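Local coordinates for oligopeptide-binding protein appA (Bacillus subtilis, PDB 1XOC) that binds oligopeptides outside the cell as the receptor of an ABC permease, a transport system that can serve both sporulation and genetic competence, at residues A227-L232 with N238-P243; K503-P506 with L510-I513; A286-L291 with E479-T484. All blocks are in the same frame, centred on the assembly; numbering follows the deposited sequence.

Along the chain the order is contact 1, contact 3, contact 2, each closing before the next opens. Contacts 1 and 3 reach the same mixed sheet at neighbouring strands: 240-241 carries F240 and N241 of contact 1, and 483-496 starts in contact 3 with Y483 and T484. Their centres are nevertheless about 33 Å apart. Contact 2, in the loop between strands 499-500 and 517-518, has its centre about 18 Å from that of contact 1, and the two touch where F239 CE1 meets L510 CD2 at 3.7 Å. Contacts 2 and 3 lie on opposite sides of the chain's centre. Strand 483-496 thus links distant parts of the receptor, and N241 packs on the bound peptide.

Contact 1. Residues A227-L232 with N238-P243; sequences AAEAQL and NFFNVP
F240 has its CG anti to the backbone N (chi1 -171°), which turns the ring toward helix 225-234, while the bend of E229 at chi2 (-57°) curls its carboxylate toward that ring. This is a helix-to-strand connection in a family 5 solute-binding protein: the helix packs on the short strand 240-241, which pairs with strand 483-496. The F240 ring is met on two sides. A228 CB sits over one face in a CH-pi contact, 3.8 Å from the ring centroid. At the rim, in the ring plane, E229 OE2 comes within 3.0 Å of F240 CE2, a close edge contact, the carboxylate and ring planes being 60° apart. The same oxygen lies 3.1 Å from V242 CG1, where the two side chains cross at about a right angle. OE2 is buried and has no polar partner anywhere in the model, so its surroundings are mostly carbon, which may raise the pKa of the acid. With an alanine here, the F240 ring edge and the V242 methyls would probably lose their cover, leaving a gap beneath the helix. One turn further on, L232 extends the apolar side, its CD2 touching V242 CG2 at 3.9 Å and its CD1 standing 4.3 Å from F240 CB. On the far flank, P243 CD meets E229 OE2 at 3.2 Å.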
loop_
_atom_site.group_PDB
_atom_site.type_symbol
_atom_site.label_atom_id
_atom_site.label_comp_id
_atom_site.label_asym_id
_atom_site.label_seq_id
_atom_site.Cartn_x
_atom_site.Cartn_y
_atom_site.Cartn_z
ATOM N N ALA A 227 -13.135 -1.211 -19.113
ATOM C CA ALA A 227 -14.393 -1.885 -18.829
ATOM C C ALA A 227 -15.071 -1.295 -17.608
ATOM O O ALA A 227 -16.293 -1.168 -17.599
ATOM C CB ALA A 227 -14.178 -3.405 -18.658
ATOM N N ALA A 228 -14.293 -0.917 -16.587
ATOM C CA ALA A 228 -14.839 -0.351 -15.375
ATOM C C ALA A 228 -15.426 1.007 -15.679
ATOM O O ALA A 228 -16.467 1.373 -15.151
ATOM C CB ALA A 228 -13.757 -0.205 -14.328
ATOM N N GLU A 229 -14.742 1.782 -16.503
ATOM C CA GLU A 229 -15.281 3.085 -16.934
ATOM C C GLU A 229 -16.602 2.936 -17.685
ATOM O O GLU A 229 -17.563 3.675 -17.428
ATOM C CB GLU A 229 -14.255 3.845 -17.765
ATOM C CG GLU A 229 -13.133 4.344 -16.914
ATOM C CD GLU A 229 -13.632 5.225 -15.787
ATOM O OE1 GLU A 229 -14.769 5.765 -15.889
ATOM O OE2 GLU A 229 -12.897 5.389 -14.788
ATOM N N ALA A 230 -16.666 1.966 -18.584
ATOM C CA ALA A 230 -17.925 1.645 -19.261
ATOM C C ALA A 230 -19.042 1.236 -18.292
ATOM O O ALA A 230 -20.198 1.609 -18.495
ATOM C CB ALA A 230 -17.710 0.547 -20.272
ATOM N N GLN A 231 -18.716 0.457 -17.260
ATOM C CA GLN A 231 -19.724 0.061 -16.267
ATOM C C GLN A 231 -20.212 1.236 -15.451
ATOM O O GLN A 231 -21.379 1.296 -15.092
ATOM C CB GLN A 231 -19.203 -1.015 -15.346
ATOM C CG GLN A 231 -19.031 -2.333 -16.077
ATOM C CD GLN A 231 -18.819 -3.503 -15.170
ATOM O OE1 GLN A 231 -18.178 -4.491 -15.561
ATOM N NE2 GLN A 231 -19.324 -3.418 -13.961
ATOM N N LEU A 232 -19.297 2.149 -15.133
ATOM C CA LEU A 232 -19.631 3.389 -14.453
ATOM C C LEU A 232 -20.636 4.223 -15.254
ATOM O O LEU A 232 -21.633 4.711 -14.710
ATOM C CB LEU A 232 -18.342 4.186 -14.231
ATOM C CG LEU A 232 -18.483 5.375 -13.302
ATOM C CD1 LEU A 232 -18.829 5.013 -11.893
ATOM C CD2 LEU A 232 -17.161 6.170 -13.329
ATOM N N ASN A 238 -21.025 2.364 -9.225
ATOM C CA ASN A 238 -21.304 3.755 -8.913
ATOM C C ASN A 238 -20.236 4.435 -8.087
ATOM O O ASN A 238 -20.447 5.578 -7.637
ATOM C CB ASN A 238 -22.697 3.901 -8.281
ATOM C CG ASN A 238 -22.882 3.074 -7.038
ATOM O OD1 ASN A 238 -21.947 2.703 -6.372
ATOM N ND2 ASN A 238 -24.134 2.807 -6.699
ATOM N N PHE A 239 -19.076 3.794 -7.916
ATOM C CA PHE A 239 -17.940 4.402 -7.219
ATOM C C PHE A 239 -16.657 3.843 -7.827
ATOM O O PHE A 239 -16.502 2.616 -7.923
ATOM C CB PHE A 239 -18.023 4.107 -5.721
ATOM C CG PHE A 239 -17.063 4.914 -4.876
ATOM C CD1 PHE A 239 -15.726 4.511 -4.737
ATOM C CD2 PHE A 239 -17.476 6.085 -4.235
ATOM C CE1 PHE A 239 -14.840 5.233 -3.959
ATOM C CE2 PHE A 239 -16.584 6.854 -3.460
ATOM C CZ PHE A 239 -15.254 6.443 -3.337
ATOM N N PHE A 240 -15.756 4.722 -8.272
ATOM C CA PHE A 240 -14.576 4.270 -9.017
ATOM C C PHE A 240 -13.526 5.364 -9.073
ATOM O O PHE A 240 -13.868 6.533 -9.232
ATOM C CB PHE A 240 -14.979 3.841 -10.448
ATOM C CG PHE A 240 -13.875 3.161 -11.200
ATOM C CD1 PHE A 240 -13.272 2.046 -10.670
ATOM C CD2 PHE A 240 -13.387 3.676 -12.374
ATOM C CE1 PHE A 240 -12.227 1.425 -11.355
ATOM C CE2 PHE A 240 -12.307 3.055 -13.051
ATOM C CZ PHE A 240 -11.750 1.957 -12.537
ATOM N N ASN A 241 -12.243 4.965 -9.006
ATOM C CA ASN A 241 -11.102 5.850 -9.240
ATOM C C ASN A 241 -10.826 5.918 -10.727
ATOM O O ASN A 241 -10.184 5.023 -11.301
ATOM C CB ASN A 241 -9.877 5.313 -8.497
ATOM C CG ASN A 241 -8.700 6.303 -8.480
ATOM O OD1 ASN A 241 -8.725 7.378 -9.103
ATOM N ND2 ASN A 241 -7.654 5.918 -7.750
ATOM N N VAL A 242 -11.354 6.943 -11.365
ATOM C CA VAL A 242 -11.263 7.094 -12.806
ATOM C C VAL A 242 -9.854 7.482 -13.234
ATOM O O VAL A 242 -9.306 8.472 -12.734
ATOM C CB VAL A 242 -12.225 8.215 -13.294
ATOM C CG1 VAL A 242 -12.118 8.417 -14.789
ATOM C CG2 VAL A 242 -13.645 7.902 -12.848
ATOM N N PRO A 243 -9.272 6.760 -14.201
ATOM C CA PRO A 243 -7.978 7.203 -14.752
ATOM C C PRO A 243 -8.029 8.634 -15.274
ATOM O O PRO A 243 -9.023 9.038 -15.870
ATOM C CB PRO A 243 -7.762 6.248 -15.935
ATOM C CG PRO A 243 -8.510 5.023 -15.568
ATOM C CD PRO A 243 -9.733 5.509 -14.839
#

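Contact 2. Residues K503-P506 with L510-I513; sequences KYHP and LYNI
H505 and Y511 make the one direct contact between these two lengths of loop, and it is carried by aromatic and aliphatic carbon. The H505 CD2 atom stands over a face of the Y511 ring, displaced toward the rim, 3.4 Å from Y511 CG and 3.5 Å from Y511 CD1. The ring planes are inclined at 39° and the centroids are 4.5 Å apart, so the imidazole slants across the phenol. At the roots of the side chains H505 CB and Y511 CB meet at 3.5 Å. In both residues CG is anti to the backbone N (chi1 -165° in H505, 177° in Y511), which sends each ring toward the other segment. The opposite face of the Y511 ring is covered by N512 CG, leaving the ring sandwiched.

Polar interactions fix the surroundings. H505 NE2 bonds to T59 O and ND1 to K507 N, a pair of bonds that pins the rotation of the imidazole and is consistent with a neutral ring protonated at NE2. A water joins the two backbones, accepting from K503 N at 2.9 Å and donating to Y511 O at 2.7 Å. Within 510-513 a type II turn is closed by the bond from I513 N to L510 O, 3.1 Å long.

Both segments belong to one loop between strands 499-500 and 517-518, which the H505-Y511 pair and the water draw together. Among the neighbouring elements, L510 and I513 pack on M51 of helix 43-52 and on strand 23-28, whereas Y504 lies against strand 256-262.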
loop_
_atom_site.group_PDB
_atom_site.type_symbol
_atom_site.label_atom_id
_atom_site.label_comp_id
_atom_site.label_asym_id
_atom_site.label_seq_id
_atom_site.Cartn_x
_atom_site.Cartn_y
_atom_site.Cartn_z
ATOM N N LYS A 503 -15.756 12.380 2.807
ATOM C CA LYS A 503 -14.572 13.216 2.974
ATOM C C LYS A 503 -13.429 12.512 2.252
ATOM O O LYS A 503 -13.270 11.281 2.383
ATOM C CB LYS A 503 -14.211 13.339 4.452
ATOM C CG LYS A 503 -15.211 14.114 5.295
ATOM C CD LYS A 503 -14.852 14.000 6.798
ATOM C CE LYS A 503 -15.781 14.792 7.701
ATOM N NZ LYS A 503 -15.163 14.952 9.073
ATOM N N TYR A 504 -12.682 13.294 1.474
ATOM C CA TYR A 504 -11.549 12.751 0.739
ATOM C C TYR A 504 -10.420 12.383 1.709
ATOM O O TYR A 504 -9.960 13.215 2.479
ATOM C CB TYR A 504 -11.025 13.725 -0.316
ATOM C CG TYR A 504 -9.799 13.150 -1.003
ATOM C CD1 TYR A 504 -9.928 12.199 -2.000
ATOM C CD2 TYR A 504 -8.518 13.508 -0.613
ATOM C CE1 TYR A 504 -8.811 11.633 -2.598
ATOM C CE2 TYR A 504 -7.389 12.935 -1.214
ATOM C CZ TYR A 504 -7.557 12.003 -2.196
ATOM O OH TYR A 504 -6.465 11.438 -2.793
ATOM N N HIS A 505 -9.982 11.135 1.627
ATOM C CA HIS A 505 -8.855 10.604 2.376
ATOM C C HIS A 505 -7.794 10.140 1.376
ATOM O O HIS A 505 -8.108 9.346 0.450
ATOM C CB HIS A 505 -9.315 9.467 3.272
ATOM C CG HIS A 505 -8.336 9.073 4.346
ATOM N ND1 HIS A 505 -7.121 8.475 4.088
ATOM C CD2 HIS A 505 -8.432 9.158 5.693
ATOM C CE1 HIS A 505 -6.500 8.238 5.237
ATOM N NE2 HIS A 505 -7.272 8.668 6.228
ATOM N N PRO A 506 -6.540 10.583 1.527
ATOM C CA PRO A 506 -5.537 10.300 0.486
ATOM C C PRO A 506 -4.987 8.870 0.438
ATOM O O PRO A 506 -4.324 8.503 -0.565
ATOM C CB PRO A 506 -4.443 11.318 0.798
ATOM C CG PRO A 506 -4.525 11.481 2.261
ATOM C CD PRO A 506 -5.994 11.498 2.558
ATOM N N LEU A 510 -12.153 4.286 0.769
ATOM C CA LEU A 510 -13.463 4.063 1.383
ATOM C C LEU A 510 -13.461 4.517 2.842
ATOM O O LEU A 510 -14.241 4.041 3.649
ATOM C CB LEU A 510 -13.855 2.594 1.259
ATOM C CG LEU A 510 -13.803 2.026 -0.179
ATOM C CD1 LEU A 510 -14.212 0.553 -0.250
ATOM C CD2 LEU A 510 -14.685 2.855 -1.117
ATOM N N TYR A 511 -12.644 5.518 3.167
ATOM C CA TYR A 511 -12.583 6.012 4.525
ATOM C C TYR A 511 -13.975 6.385 5.035
ATOM O O TYR A 511 -14.656 7.180 4.422
ATOM C CB TYR A 511 -11.668 7.228 4.616
ATOM C CG TYR A 511 -11.583 7.866 6.008
ATOM C CD1 TYR A 511 -10.949 7.213 7.055
ATOM C CD2 TYR A 511 -12.143 9.097 6.259
ATOM C CE1 TYR A 511 -10.865 7.805 8.330
ATOM C CE2 TYR A 511 -12.079 9.664 7.519
ATOM C CZ TYR A 511 -11.445 8.987 8.542
ATOM O OH TYR A 511 -11.369 9.514 9.814
ATOM N N ASN A 512 -14.344 5.849 6.192
ATOM C CA ASN A 512 -15.597 6.210 6.884
ATOM C C ASN A 512 -16.854 6.038 6.022
ATOM O O ASN A 512 -17.851 6.757 6.172
ATOM C CB ASN A 512 -15.502 7.587 7.514
ATOM C CG ASN A 512 -14.945 7.538 8.914
ATOM O OD1 ASN A 512 -14.396 6.511 9.362
ATOM N ND2 ASN A 512 -15.046 8.651 9.614
ATOM N N ILE A 513 -16.804 5.029 5.162
ATOM C CA ILE A 513 -17.936 4.634 4.303
ATOM C C ILE A 513 -19.221 4.389 5.107
ATOM O O ILE A 513 -20.328 4.634 4.596
ATOM C CB ILE A 513 -17.554 3.437 3.368
ATOM C CG1 ILE A 513 -18.721 3.127 2.415
ATOM C CG2 ILE A 513 -17.064 2.215 4.150
ATOM C CD1 ILE A 513 -18.302 2.290 1.235
HETATM O O HOH W 1 -14.781 9.890 3.998
#

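Contact 3. Residues A286-L291 with E479-T484; sequences ALTTAL and EDQPYT
T288 OG1, on helix 281-289, is the tight point of this buried contact, engaged by two polar groups. It donates to Q481 OE1 at 2.6 Å, lying in the carbonyl plane with a C=O...donor angle of 146°, and accepts from T484 OG1 at 2.7 Å. With OG1 anti to the carbonyl carbon (chi1 -63°), the T288 hydroxyl comes between these partners. T484 OG1 is itself bonded to W271 NE1, so the bonds run on from the indole through two threonine hydroxyls to the amide, whose NE2 end is bonded to A478 O; with both ends tied, the Q481 amide is unlikely to turn over. The chain turns here from helix 463-480 into strand 483-496, Q481 being the first residue off the helix, with a positive phi of 47°. R284, one turn before T288, bonds to D480 O and Q481 O, tying helix 281-289 to that turn a second time. The other flank is looser and apolar. There L291 CD1 approaches T484 CG2 only to 4.1 Å. L291 also packs against helix 371-385 and I269 of strand 265-271.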
loop_
_atom_site.group_PDB
_atom_site.type_symbol
_atom_site.label_atom_id
_atom_site.label_comp_id
_atom_site.label_asym_id
_atom_site.label_seq_id
_atom_site.Cartn_x
_atom_site.Cartn_y
_atom_site.Cartn_z
ATOM N N ALA A 286 21.824 4.526 -14.673
ATOM C CA ALA A 286 21.759 4.625 -16.133
ATOM C C ALA A 286 20.345 4.364 -16.656
ATOM O O ALA A 286 19.885 5.036 -17.586
ATOM C CB ALA A 286 22.731 3.659 -16.760
ATOM N N LEU A 287 19.660 3.382 -16.079
ATOM C CA LEU A 287 18.300 3.048 -16.501
ATOM C C LEU A 287 17.361 4.216 -16.248
ATOM O O LEU A 287 16.550 4.578 -17.098
ATOM C CB LEU A 287 17.802 1.798 -15.784
ATOM C CG LEU A 287 18.501 0.481 -16.106
ATOM C CD1 LEU A 287 18.226 -0.587 -15.063
ATOM C CD2 LEU A 287 18.075 -0.021 -17.457
ATOM N N THR A 288 17.491 4.844 -15.092
ATOM C CA THR A 288 16.695 6.021 -14.823
ATOM C C THR A 288 17.017 7.129 -15.825
ATOM O O THR A 288 16.121 7.788 -16.367
ATOM C CB THR A 288 16.943 6.515 -13.387
ATOM O OG1 THR A 288 16.501 5.500 -12.470
ATOM C CG2 THR A 288 16.199 7.826 -13.122
ATOM N N THR A 289 18.303 7.322 -16.083
ATOM C CA THR A 289 18.753 8.394 -16.974
ATOM C C THR A 289 18.260 8.168 -18.400
ATOM O O THR A 289 18.103 9.117 -19.166
ATOM C CB THR A 289 20.298 8.484 -16.956
ATOM O OG1 THR A 289 20.728 8.684 -15.614
ATOM C CG2 THR A 289 20.823 9.636 -17.802
ATOM N N ALA A 290 18.024 6.908 -18.754
ATOM C CA ALA A 290 17.552 6.549 -20.100
ATOM C C ALA A 290 16.054 6.774 -20.293
ATOM O O ALA A 290 15.562 6.681 -21.420
ATOM C CB ALA A 290 17.862 5.098 -20.383
ATOM N N LEU A 291 15.337 7.021 -19.202
ATOM C CA LEU A 291 13.885 7.131 -19.250
ATOM C C LEU A 291 13.411 8.576 -19.175
ATOM O O LEU A 291 13.742 9.321 -18.247
ATOM C CB LEU A 291 13.239 6.290 -18.162
ATOM C CG LEU A 291 13.507 4.786 -18.239
ATOM C CD1 LEU A 291 13.083 4.070 -16.965
ATOM C CD2 LEU A 291 12.848 4.178 -19.497
ATOM N N GLU A 479 20.519 8.464 -4.475
ATOM C CA GLU A 479 21.786 8.125 -5.129
ATOM C C GLU A 479 21.798 6.669 -5.612
ATOM O O GLU A 479 22.272 6.372 -6.704
ATOM C CB GLU A 479 22.972 8.389 -4.188
ATOM C CG GLU A 479 24.323 7.789 -4.649
ATOM C CD GLU A 479 24.914 8.434 -5.915
ATOM O OE1 GLU A 479 24.355 9.446 -6.400
ATOM O OE2 GLU A 479 25.958 7.933 -6.414
ATOM N N ASP A 480 21.285 5.760 -4.789
ATOM C CA ASP A 480 21.373 4.327 -5.080
ATOM C C ASP A 480 20.354 3.817 -6.105
ATOM O O ASP A 480 20.563 2.774 -6.717
ATOM C CB ASP A 480 21.257 3.526 -3.769
ATOM C CG ASP A 480 22.444 3.748 -2.844
ATOM O OD1 ASP A 480 23.487 4.280 -3.299
ATOM O OD2 ASP A 480 22.345 3.373 -1.655
ATOM N N GLN A 481 19.269 4.557 -6.316
ATOM C CA GLN A 481 18.248 4.187 -7.281
ATOM C C GLN A 481 17.842 2.712 -7.152
ATOM O O GLN A 481 17.864 1.976 -8.140
ATOM C CB GLN A 481 18.703 4.481 -8.712
ATOM C CG GLN A 481 18.864 5.972 -9.020
ATOM C CD GLN A 481 17.538 6.705 -9.085
ATOM O OE1 GLN A 481 16.783 6.532 -10.051
ATOM N NE2 GLN A 481 17.261 7.550 -8.089
ATOM N N PRO A 482 17.408 2.285 -5.947
ATOM C CA PRO A 482 16.900 0.920 -5.858
ATOM C C PRO A 482 15.627 0.767 -6.707
ATOM O O PRO A 482 15.309 -0.334 -7.187
ATOM C CB PRO A 482 16.605 0.763 -4.377
ATOM C CG PRO A 482 16.369 2.176 -3.876
ATOM C CD PRO A 482 17.312 3.006 -4.661
ATOM N N TYR A 483 14.920 1.884 -6.868
ATOM C CA TYR A 483 13.818 2.031 -7.801
ATOM C C TYR A 483 14.147 3.171 -8.763
ATOM O O TYR A 483 14.932 4.062 -8.424
ATOM C CB TYR A 483 12.529 2.490 -7.102
ATOM C CG TYR A 483 11.927 1.662 -5.980
ATOM C CD1 TYR A 483 12.230 0.329 -5.777
ATOM C CD2 TYR A 483 11.002 2.246 -5.111
ATOM C CE1 TYR A 483 11.614 -0.407 -4.764
ATOM C CE2 TYR A 483 10.380 1.513 -4.088
ATOM C CZ TYR A 483 10.675 0.205 -3.921
ATOM O OH TYR A 483 10.056 -0.483 -2.896
ATOM N N THR A 484 13.505 3.143 -9.934
ATOM C CA THR A 484 13.263 4.339 -10.712
ATOM C C THR A 484 11.929 4.898 -10.243
ATOM O O THR A 484 10.874 4.289 -10.435
ATOM C CB THR A 484 13.257 4.065 -12.240
ATOM O OG1 THR A 484 14.557 3.640 -12.619
ATOM C CG2 THR A 484 12.921 5.257 -13.002
#